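Local atomic coordinates of TRAP dicarboxylate transporter, DctP subunit (Chromohalobacter salexigens, PDB entry 4P1L), a protein that binds D-glucuronate in vitro and is probably the periplasmic solute-binding part of a tripartite ATP-independent (TRAP) system that carries solutes into the cytoplasm. Residues Y36-F45 against A261-W269; F45-R56 against K249-D260. All coordinates share one frame; numbering follows the deposited sequence.

Interaction 1: residues Y36-F45 against A261-W269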
loop_
_atom_site.group_PDB
_atom_site.type_symbol
_atom_site.label_atom_id
_atom_site.label_comp_id
_atom_site.label_asym_id
_atom_site.label_seq_id
_atom_site.Cartn_x
_atom_site.Cartn_y
_atom_site.Cartn_z
ATOM N N TYR A 36 -12.163 -8.417 -0.615
ATOM C CA TYR A 36 -10.880 -8.068 -1.201
ATOM C C TYR A 36 -9.822 -9.045 -0.662
ATOM O O TYR A 36 -9.966 -9.536 0.436
ATOM C CB TYR A 36 -10.569 -6.651 -0.763
ATOM C CG TYR A 36 -9.480 -5.943 -1.527
ATOM C CD1 TYR A 36 -9.741 -5.396 -2.765
ATOM C CD2 TYR A 36 -8.224 -5.760 -0.968
ATOM C CE1 TYR A 36 -8.759 -4.699 -3.465
ATOM C CE2 TYR A 36 -7.207 -5.046 -1.651
ATOM C CZ TYR A 36 -7.506 -4.517 -2.901
ATOM O OH TYR A 36 -6.569 -3.820 -3.623
ATOM N N PRO A 37 -8.746 -9.312 -1.421
ATOM C CA PRO A 37 -7.760 -10.261 -0.893
ATOM C C PRO A 37 -7.312 -9.953 0.532
ATOM O O PRO A 37 -7.226 -10.883 1.342
ATOM C CB PRO A 37 -6.603 -10.123 -1.873
ATOM C CG PRO A 37 -7.302 -9.831 -3.174
ATOM C CD PRO A 37 -8.439 -8.928 -2.809
ATOM N N ASN A 38 -7.007 -8.681 0.817
ATOM C CA ASN A 38 -6.611 -8.284 2.167
ATOM C C ASN A 38 -7.697 -8.596 3.193
ATOM O O ASN A 38 -7.396 -8.965 4.340
ATOM C CB ASN A 38 -6.314 -6.786 2.235
ATOM C CG ASN A 38 -5.178 -6.361 1.305
ATOM O OD1 ASN A 38 -4.958 -6.936 0.233
ATOM N ND2 ASN A 38 -4.465 -5.337 1.718
ATOM N N GLY A 39 -8.960 -8.433 2.789
ATOM C CA GLY A 39 -10.077 -8.657 3.706
ATOM C C GLY A 39 -10.163 -10.126 4.111
ATOM O O GLY A 39 -10.276 -10.475 5.278
ATOM N N LYS A 40 -10.090 -11.003 3.118
ATOM C CA LYS A 40 -10.110 -12.426 3.353
ATOM C C LYS A 40 -8.975 -12.858 4.287
ATOM O O LYS A 40 -9.207 -13.626 5.216
ATOM C CB LYS A 40 -10.022 -13.173 2.027
ATOM C CG LYS A 40 -11.230 -12.973 1.103
ATOM C CD LYS A 40 -10.990 -13.659 -0.244
ATOM C CE LYS A 40 -12.218 -13.656 -1.137
ATOM N NZ LYS A 40 -11.873 -14.058 -2.517
ATOM N N ALA A 41 -7.760 -12.356 4.047
ATOM C CA ALA A 41 -6.579 -12.756 4.811
ATOM C C ALA A 41 -6.724 -12.324 6.260
ATOM O O ALA A 41 -6.308 -13.035 7.182
ATOM C CB ALA A 41 -5.308 -12.143 4.190
ATOM N N LEU A 42 -7.321 -11.160 6.465
ATOM C CA LEU A 42 -7.541 -10.639 7.814
ATOM C C LEU A 42 -8.557 -11.468 8.578
ATOM O O LEU A 42 -8.425 -11.640 9.787
ATOM C CB LEU A 42 -8.017 -9.191 7.767
ATOM C CG LEU A 42 -6.934 -8.177 7.369
ATOM C CD1 LEU A 42 -7.520 -6.793 7.102
ATOM C CD2 LEU A 42 -5.799 -8.095 8.442
ATOM N N GLU A 43 -9.596 -11.946 7.894
ATOM C CA GLU A 43 -10.602 -12.781 8.562
ATOM C C GLU A 43 -9.959 -14.115 8.930
ATOM O O GLU A 43 -10.240 -14.673 9.995
ATOM C CB GLU A 43 -11.834 -13.003 7.670
ATOM C CG GLU A 43 -12.700 -11.773 7.460
ATOM C CD GLU A 43 -13.454 -11.324 8.706
ATOM O OE1 GLU A 43 -13.351 -12.013 9.751
ATOM O OE2 GLU A 43 -14.146 -10.270 8.620
ATOM N N SER A 44 -9.079 -14.621 8.065
ATOM C CA SER A 44 -8.341 -15.851 8.372
ATOM C C SER A 44 -7.480 -15.645 9.605
ATOM O O SER A 44 -7.447 -16.486 10.495
ATOM C CB SER A 44 -7.464 -16.272 7.199
ATOM O OG SER A 44 -8.266 -16.658 6.100
ATOM N N PHE A 45 -6.791 -14.509 9.652
ATOM C CA PHE A 45 -5.971 -14.158 10.820
ATOM C C PHE A 45 -6.842 -14.124 12.073
ATOM O O PHE A 45 -6.502 -14.708 13.106
ATOM C CB PHE A 45 -5.306 -12.802 10.584
ATOM C CG PHE A 45 -4.646 -12.199 11.802
ATOM C CD1 PHE A 45 -3.458 -12.715 12.299
ATOM C CD2 PHE A 45 -5.182 -11.070 12.408
ATOM C CE1 PHE A 45 -2.851 -12.145 13.390
ATOM C CE2 PHE A 45 -4.553 -10.476 13.497
ATOM C CZ PHE A 45 -3.400 -11.023 13.990
ATOM N N ALA A 261 -1.439 -15.808 7.554
ATOM C CA ALA A 261 -2.350 -14.892 6.856
ATOM C C ALA A 261 -1.678 -14.148 5.702
ATOM O O ALA A 261 -2.313 -13.930 4.665
ATOM C CB ALA A 261 -2.959 -13.898 7.824
ATOM N N ALA A 262 -0.421 -13.721 5.872
ATOM C CA ALA A 262 0.313 -13.052 4.782
ATOM C C ALA A 262 0.594 -14.020 3.631
ATOM O O ALA A 262 0.480 -13.658 2.461
ATOM C CB ALA A 262 1.635 -12.445 5.286
ATOM N N LYS A 263 0.943 -15.262 3.953
ATOM C CA LYS A 263 1.167 -16.247 2.901
ATOM C C LYS A 263 -0.122 -16.419 2.068
ATOM O O LYS A 263 -0.095 -16.502 0.827
ATOM C CB LYS A 263 1.626 -17.575 3.506
ATOM C CG LYS A 263 2.022 -18.618 2.474
ATOM C CD LYS A 263 2.856 -19.751 3.101
ATOM C CE LYS A 263 2.920 -20.990 2.212
ATOM N NZ LYS A 263 1.709 -21.861 2.355
ATOM N N GLU A 264 -1.250 -16.442 2.767
ATOM C CA GLU A 264 -2.557 -16.601 2.122
ATOM C C GLU A 264 -2.861 -15.357 1.290
ATOM O O GLU A 264 -3.261 -15.455 0.131
ATOM C CB GLU A 264 -3.672 -16.805 3.157
ATOM C CG GLU A 264 -5.046 -16.916 2.495
ATOM C CD GLU A 264 -6.215 -16.974 3.465
ATOM O OE1 GLU A 264 -6.014 -16.834 4.682
ATOM O OE2 GLU A 264 -7.350 -17.167 2.998
ATOM N N GLN A 265 -2.672 -14.187 1.901
ATOM C CA GLN A 265 -2.932 -12.929 1.214
ATOM C C GLN A 265 -2.157 -12.828 -0.100
ATOM O O GLN A 265 -2.684 -12.339 -1.096
ATOM C CB GLN A 265 -2.577 -11.747 2.095
ATOM C CG GLN A 265 -3.018 -10.418 1.506
ATOM C CD GLN A 265 -1.983 -9.744 0.620
ATOM O OE1 GLN A 265 -0.800 -10.077 0.623
ATOM N NE2 GLN A 265 -2.431 -8.775 -0.135
ATOM N N ARG A 266 -0.900 -13.258 -0.110
ATOM C CA ARG A 266 -0.095 -13.126 -1.333
ATOM C C ARG A 266 -0.587 -14.068 -2.445
ATOM O O ARG A 266 -0.585 -13.702 -3.625
ATOM C CB ARG A 266 1.378 -13.356 -1.030
ATOM C CG ARG A 266 1.943 -12.326 -0.054
ATOM C CD ARG A 266 3.379 -12.652 0.272
ATOM N NE ARG A 266 3.893 -11.850 1.373
ATOM C CZ ARG A 266 5.151 -11.900 1.787
ATOM N NH1 ARG A 266 6.043 -12.666 1.168
ATOM N NH2 ARG A 266 5.533 -11.137 2.792
ATOM N N ALA A 267 -1.046 -15.253 -2.064
ATOM C CA ALA A 267 -1.641 -16.180 -3.019
ATOM C C ALA A 267 -2.966 -15.633 -3.570
ATOM O O ALA A 267 -3.199 -15.672 -4.786
ATOM C CB ALA A 267 -1.853 -17.569 -2.372
ATOM N N LEU A 268 -3.840 -15.157 -2.672
ATOM C CA LEU A 268 -5.118 -14.550 -3.063
ATOM C C LEU A 268 -4.886 -13.332 -3.945
ATOM O O LEU A 268 -5.651 -13.059 -4.893
ATOM C CB LEU A 268 -5.901 -14.113 -1.833
ATOM C CG LEU A 268 -6.416 -15.225 -0.935
ATOM C CD1 LEU A 268 -7.089 -14.634 0.323
ATOM C CD2 LEU A 268 -7.383 -16.125 -1.714
ATOM N N TRP A 269 -3.843 -12.583 -3.599
ATOM C CA TRP A 269 -3.485 -11.395 -4.351
ATOM C C TRP A 269 -3.244 -11.682 -5.832
ATOM O O TRP A 269 -3.794 -11.005 -6.702
ATOM C CB TRP A 269 -2.244 -10.718 -3.775
ATOM C CG TRP A 269 -1.968 -9.465 -4.521
ATOM C CD1 TRP A 269 -0.982 -9.256 -5.446
ATOM C CD2 TRP A 269 -2.715 -8.242 -4.445
ATOM N NE1 TRP A 269 -1.073 -7.980 -5.953
ATOM C CE2 TRP A 269 -2.137 -7.341 -5.366
ATOM C CE3 TRP A 269 -3.833 -7.833 -3.713
ATOM C CZ2 TRP A 269 -2.609 -6.042 -5.538
ATOM C CZ3 TRP A 269 -4.310 -6.543 -3.886
ATOM C CH2 TRP A 269 -3.707 -5.668 -4.812
#

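Interaction 2: residues F45-R56 against K249-D260. With SO4 (sulfate ion), chain E.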
loop_
_atom_site.group_PDB
_atom_site.type_symbol
_atom_site.label_atom_id
_atom_site.label_comp_id
_atom_site.label_asym_id
_atom_site.label_seq_id
_atom_site.Cartn_x
_atom_site.Cartn_y
_atom_site.Cartn_z
ATOM N N PHE A 45 -6.791 -14.509 9.652
ATOM C CA PHE A 45 -5.971 -14.158 10.820
ATOM C C PHE A 45 -6.842 -14.124 12.073
ATOM O O PHE A 45 -6.502 -14.708 13.106
ATOM C CB PHE A 45 -5.306 -12.802 10.584
ATOM C CG PHE A 45 -4.646 -12.199 11.802
ATOM C CD1 PHE A 45 -3.458 -12.715 12.299
ATOM C CD2 PHE A 45 -5.182 -11.070 12.408
ATOM C CE1 PHE A 45 -2.851 -12.145 13.390
ATOM C CE2 PHE A 45 -4.553 -10.476 13.497
ATOM C CZ PHE A 45 -3.400 -11.023 13.990
ATOM N N ALA A 46 -7.976 -13.443 11.982
ATOM C CA ALA A 46 -8.858 -13.320 13.131
ATOM C C ALA A 46 -9.278 -14.695 13.662
ATOM O O ALA A 46 -9.271 -14.932 14.868
ATOM C CB ALA A 46 -10.093 -12.492 12.777
ATOM N N LYS A 47 -9.664 -15.588 12.754
ATOM C CA LYS A 47 -10.066 -16.932 13.165
ATOM C C LYS A 47 -8.928 -17.705 13.797
ATOM O O LYS A 47 -9.102 -18.343 14.843
ATOM C CB LYS A 47 -10.610 -17.730 11.982
ATOM C CG LYS A 47 -11.923 -17.218 11.472
ATOM C CD LYS A 47 -12.276 -17.864 10.127
ATOM C CE LYS A 47 -13.717 -17.533 9.725
ATOM N NZ LYS A 47 -13.878 -16.168 9.128
ATOM N N GLU A 48 -7.772 -17.680 13.141
ATOM C CA GLU A 48 -6.630 -18.457 13.599
ATOM C C GLU A 48 -6.170 -17.958 14.977
ATOM O O GLU A 48 -5.829 -18.747 15.862
ATOM C CB GLU A 48 -5.509 -18.404 12.564
ATOM C CG GLU A 48 -4.394 -19.392 12.817
ATOM C CD GLU A 48 -3.387 -19.453 11.688
ATOM O OE1 GLU A 48 -3.776 -19.192 10.535
ATOM O OE2 GLU A 48 -2.201 -19.765 11.944
ATOM N N VAL A 49 -6.193 -16.647 15.177
ATOM C CA VAL A 49 -5.867 -16.081 16.489
ATOM C C VAL A 49 -6.829 -16.603 17.578
ATOM O O VAL A 49 -6.390 -17.121 18.616
ATOM C CB VAL A 49 -5.870 -14.539 16.461
ATOM C CG1 VAL A 49 -5.798 -13.964 17.870
ATOM C CG2 VAL A 49 -4.720 -14.034 15.595
ATOM N N ALA A 50 -8.134 -16.509 17.345
ATOM C CA ALA A 50 -9.100 -17.006 18.329
ATOM C C ALA A 50 -8.873 -18.506 18.628
ATOM O O ALA A 50 -8.885 -18.922 19.780
ATOM C CB ALA A 50 -10.524 -16.761 17.845
ATOM N N GLU A 51 -8.634 -19.305 17.592
ATOM C CA GLU A 51 -8.410 -20.745 17.760
ATOM C C GLU A 51 -7.103 -21.024 18.499
ATOM O O GLU A 51 -7.069 -21.817 19.440
ATOM C CB GLU A 51 -8.420 -21.451 16.399
ATOM C CG GLU A 51 -9.783 -21.360 15.700
ATOM C CD GLU A 51 -9.710 -21.524 14.185
ATOM O OE1 GLU A 51 -8.593 -21.700 13.642
ATOM O OE2 GLU A 51 -10.788 -21.499 13.549
ATOM N N LYS A 52 -6.027 -20.356 18.101
ATOM C CA LYS A 52 -4.734 -20.642 18.704
ATOM C C LYS A 52 -4.632 -20.159 20.138
ATOM O O LYS A 52 -3.801 -20.667 20.882
ATOM C CB LYS A 52 -3.605 -20.024 17.898
ATOM C CG LYS A 52 -3.244 -20.753 16.613
ATOM C CD LYS A 52 -1.836 -20.327 16.175
ATOM C CE LYS A 52 -1.531 -20.696 14.736
ATOM N NZ LYS A 52 -1.290 -22.166 14.567
ATOM N N THR A 53 -5.438 -19.161 20.517
ATOM C CA THR A 53 -5.383 -18.624 21.877
ATOM C C THR A 53 -6.522 -19.158 22.734
ATOM O O THR A 53 -6.793 -18.626 23.802
ATOM C CB THR A 53 -5.416 -17.066 21.937
ATOM O OG1 THR A 53 -6.678 -16.565 21.458
ATOM C CG2 THR A 53 -4.293 -16.471 21.126
ATOM N N GLU A 54 -7.206 -20.185 22.241
ATOM C CA GLU A 54 -8.342 -20.754 22.956
ATOM C C GLU A 54 -9.329 -19.670 23.415
ATOM O O GLU A 54 -9.839 -19.699 24.538
ATOM C CB GLU A 54 -7.837 -21.598 24.133
ATOM C CG GLU A 54 -6.979 -22.770 23.660
ATOM C CD GLU A 54 -6.177 -23.427 24.774
ATOM O OE1 GLU A 54 -6.265 -22.973 25.935
ATOM O OE2 GLU A 54 -5.451 -24.401 24.470
ATOM N N GLY A 55 -9.597 -18.715 22.526
ATOM C CA GLY A 55 -10.596 -17.688 22.774
ATOM C C GLY A 55 -10.156 -16.544 23.678
ATOM O O GLY A 55 -10.946 -15.649 23.979
ATOM N N ARG A 56 -8.901 -16.557 24.120
ATOM C CA ARG A 56 -8.398 -15.469 24.966
ATOM C C ARG A 56 -8.333 -14.171 24.182
ATOM O O ARG A 56 -8.525 -13.083 24.721
ATOM C CB ARG A 56 -7.011 -15.797 25.526
ATOM C CG ARG A 56 -7.012 -16.861 26.625
ATOM C CD ARG A 56 -5.629 -17.012 27.203
ATOM N NE ARG A 56 -4.706 -17.638 26.266
ATOM C CZ ARG A 56 -4.616 -18.948 26.046
ATOM N NH1 ARG A 56 -5.401 -19.805 26.698
ATOM N NH2 ARG A 56 -3.734 -19.410 25.168
ATOM N N LYS A 249 3.224 -16.756 25.284
ATOM C CA LYS A 249 2.761 -17.848 24.432
ATOM C C LYS A 249 1.756 -17.336 23.393
ATOM O O LYS A 249 1.805 -17.712 22.228
ATOM C CB LYS A 249 2.139 -18.982 25.258
ATOM C CG LYS A 249 1.810 -20.213 24.429
ATOM C CD LYS A 249 1.066 -21.264 25.242
ATOM C CE LYS A 249 -0.197 -20.676 25.868
ATOM N NZ LYS A 249 -1.291 -21.676 26.020
ATOM N N ASP A 250 0.849 -16.465 23.808
ATOM C CA ASP A 250 -0.121 -15.935 22.851
ATOM C C ASP A 250 0.533 -15.042 21.779
ATOM O O ASP A 250 0.120 -15.068 20.606
ATOM C CB ASP A 250 -1.258 -15.202 23.571
ATOM C CG ASP A 250 -2.286 -16.156 24.165
ATOM O OD1 ASP A 250 -2.189 -17.388 23.930
ATOM O OD2 ASP A 250 -3.204 -15.664 24.867
ATOM N N ARG A 251 1.545 -14.254 22.150
ATOM C CA ARG A 251 2.283 -13.484 21.138
ATOM C C ARG A 251 2.873 -14.422 20.087
ATOM O O ARG A 251 2.793 -14.160 18.895
ATOM C CB ARG A 251 3.407 -12.639 21.761
ATOM C CG ARG A 251 2.947 -11.309 22.390
ATOM C CD ARG A 251 4.134 -10.436 22.834
ATOM N NE ARG A 251 4.765 -10.946 24.045
ATOM C CZ ARG A 251 4.262 -10.764 25.266
ATOM N NH1 ARG A 251 4.878 -11.272 26.330
ATOM N NH2 ARG A 251 3.138 -10.058 25.426
ATOM N N GLN A 252 3.484 -15.518 20.522
ATOM C CA GLN A 252 4.107 -16.438 19.566
ATOM C C GLN A 252 3.041 -17.011 18.620
ATOM O O GLN A 252 3.262 -17.133 17.399
ATOM C CB GLN A 252 4.877 -17.551 20.304
ATOM C CG GLN A 252 5.266 -18.742 19.423
ATOM C CD GLN A 252 6.052 -19.821 20.175
ATOM O OE1 GLN A 252 6.617 -19.579 21.247
ATOM N NE2 GLN A 252 6.083 -21.022 19.609
ATOM N N ALA A 253 1.877 -17.333 19.177
ATOM C CA ALA A 253 0.780 -17.883 18.392
ATOM C C ALA A 253 0.222 -16.859 17.399
ATOM O O ALA A 253 -0.087 -17.197 16.250
ATOM C CB ALA A 253 -0.340 -18.401 19.315
ATOM N N ILE A 254 0.097 -15.606 17.830
ATOM C CA ILE A 254 -0.479 -14.573 16.983
ATOM C C ILE A 254 0.495 -14.204 15.848
ATOM O O ILE A 254 0.091 -13.955 14.716
ATOM C CB ILE A 254 -0.932 -13.364 17.831
ATOM C CG1 ILE A 254 -2.088 -13.807 18.749
ATOM C CG2 ILE A 254 -1.348 -12.175 16.954
ATOM C CD1 ILE A 254 -2.503 -12.781 19.770
ATOM N N ARG A 255 1.782 -14.212 16.161
ATOM C CA ARG A 255 2.800 -13.980 15.152
ATOM C C ARG A 255 2.712 -15.077 14.083
ATOM O O ARG A 255 2.771 -14.793 12.874
ATOM C CB ARG A 255 4.180 -13.938 15.827
ATOM C CG ARG A 255 5.266 -13.317 15.018
ATOM C CD ARG A 255 6.542 -13.103 15.844
ATOM N NE ARG A 255 6.599 -11.853 16.624
ATOM C CZ ARG A 255 6.753 -10.643 16.100
ATOM N NH1 ARG A 255 6.797 -10.485 14.783
ATOM N NH2 ARG A 255 6.822 -9.575 16.888
ATOM N N GLU A 256 2.545 -16.329 14.516
ATOM C CA GLU A 256 2.359 -17.430 13.569
ATOM C C GLU A 256 1.105 -17.231 12.699
ATOM O O GLU A 256 1.160 -17.419 11.485
ATOM C CB GLU A 256 2.294 -18.780 14.279
ATOM C CG GLU A 256 2.240 -19.953 13.303
ATOM C CD GLU A 256 2.182 -21.322 13.985
ATOM O OE1 GLU A 256 2.153 -21.389 15.240
ATOM O OE2 GLU A 256 2.161 -22.332 13.245
ATOM N N ALA A 257 -0.012 -16.856 13.318
ATOM C CA ALA A 257 -1.256 -16.599 12.589
ATOM C C ALA A 257 -1.073 -15.512 11.525
ATOM O O ALA A 257 -1.619 -15.611 10.435
ATOM C CB ALA A 257 -2.355 -16.180 13.536
ATOM N N ALA A 258 -0.320 -14.471 11.867
ATOM C CA ALA A 258 -0.080 -13.348 10.955
ATOM C C ALA A 258 0.787 -13.753 9.770
ATOM O O ALA A 258 0.568 -13.301 8.633
ATOM C CB ALA A 258 0.587 -12.197 11.710
ATOM N N GLU A 259 1.782 -14.588 10.040
ATOM C CA GLU A 259 2.650 -15.109 8.985
ATOM C C GLU A 259 1.837 -15.986 8.016
ATOM O O GLU A 259 1.957 -15.838 6.805
ATOM C CB GLU A 259 3.838 -15.875 9.597
ATOM C CG GLU A 259 4.840 -14.927 10.270
ATOM C CD GLU A 259 5.803 -15.624 11.219
ATOM O OE1 GLU A 259 5.857 -16.873 11.192
ATOM O OE2 GLU A 259 6.498 -14.918 11.999
ATOM N N ASP A 260 1.001 -16.878 8.551
ATOM C CA ASP A 260 0.113 -17.695 7.709
ATOM C C ASP A 260 -0.860 -16.807 6.900
ATOM O O ASP A 260 -1.111 -17.045 5.715
ATOM C CB ASP A 260 -0.701 -18.690 8.558
ATOM C CG ASP A 260 0.174 -19.698 9.299
ATOM O OD1 ASP A 260 1.355 -19.864 8.916
ATOM O OD2 ASP A 260 -0.321 -20.318 10.274
HETATM S S SO4 E . 7.910 -10.345 20.336
HETATM O O1 SO4 E . 7.298 -11.465 19.631
HETATM O O2 SO4 E . 9.345 -10.349 20.090
HETATM O O3 SO4 E . 7.382 -9.051 19.900
HETATM O O4 SO4 E . 7.626 -10.472 21.765
HETATM O O HOH W 1 -4.220 -17.024 9.376
HETATM O O HOH W 2 -1.633 -19.707 22.621
#

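Interaction 1: residues Y36-F45 against A261-W269
Pro37 faces Leu268 and Ala41 faces Gln265 where two helices pack antiparallel, their axes 8.6 Å apart at closest and their N-to-C directions at 155°. The pair belongs to the two-lobed fold of TRAP solute-binding proteins, in which helix 248-282 is a long helix running alongside helix 37-52. Small side chains let the backbones come close. The methyl of Ala41 meets CB of Gln265 at 3.5 Å, and the methyl of Ala261 is 3.5 Å from the carbonyl O of Ala41 and also touches CB of Phe45. Toward the start of helix 37-52, the Pro37 ring sits against CB of Leu268 and the six-membered edge of the Trp269 indole, with Pro37 CB 4.0 Å from Trp269 CE3. Leu268 also reaches across with CD1 to CB of Lys40. Tyr36, the N-cap residue, runs alongside Trp269 and brings its OH to 3.5 Å from Trp269 CZ3, at the indole edge. That OH is hydrogen-bonded to Ser211 of the sugar pocket, and the Tyr36 ring stacks on His32, which binds glucuronate. The contact therefore borders the binding site. Asn38 and Gln265 lie side by side with their amide planes 87° apart. Gln265 NE2 donates to Asn38 OD1 over 3.1 Å, approaching from above the carbonyl plane. The Gln265 chain bends at chi2 (-90°), which places its amide beside that of Asn38. The amides have second partners: Asn38 ND2 bonds to Asn86, and Gln265 OE1 accepts from the backbone N of Gly142. On the more open flank, an extended Glu264 takes a hydrogen bond from Ser44 OG on the syn lone pair of OE1, at 2.7 Å.

Interaction 2: residues F45-R56 against K249-D260
Beyond the Schellman motif that ends helix 37-52, Thr53 and Arg56 meet Asp250 in the early turns of helix 248-282; Glu54, at positive phi, is the C-prime residue of the motif. The two helices run antiparallel here, at 153° and 8.9 Å between axes. The Phe45 ring turns its edge to the other helix: CD1 and CE1 lie near the backbone of Ala257 and Ala258, while CZ meets CG2 of Ile254 at 3.8 Å. CG2 of Val49 covers one ring face near the rim, and also touches the methyl of Ala257. CG1 of Val49 meets CG1 of Ile254. Together they form the apolar centre of the contact.

Charged groups lie along the border. CB of Lys52 packs on the methyl of Ala253, and a bend at the end of the chain (chi4 -74°) brings NZ to 3.6 Å from Glu256 OE1, a salt bridge; a longer one links it to Glu48. OE2 of Glu48 lies 2.6 Å from OD2 of Asp260. A water donates to the carbonyl O of Lys52 and to Asp250 OD1. On the far flank of helix 248-282, Arg255 donates to a sulfate, probably from the crystallisation liquor, which Trp243 also binds.

Beyond the helix end, Arg56 grips Asp250 side-on, its guanidinium 9° from the carboxylate plane. The carbonyl O of Thr53 lies over the centre of that guanidinium. Both bonds are nearly straight and use syn lone pairs: Arg56 NE reaches Asp250 OD2 at 2.8 Å, and Arg56 NH2 reaches Asp250 OD1 at 2.8 Å.

How the interactions relate
Interactions 1 and 2 are successive lengths of one antiparallel helix pair, 37-52 with 248-282, and their centres are 15 Å apart. Because the helices run in opposite directions, interaction 2 is nested along the chain inside the loop closed by interaction 1. Phe45 belongs to both. Interaction 1 borders the glucuronate pocket, and its centre lies about 14 Å from the centre of the chain. The centre of interaction 2 is about 24 Å from that point, away from the sugar. Strand 135-141 of the five-stranded sheet touches side chains of helix 248-282 in both contacts. The pair thus runs continuously from the sugar site to the outer end of helix 37-52.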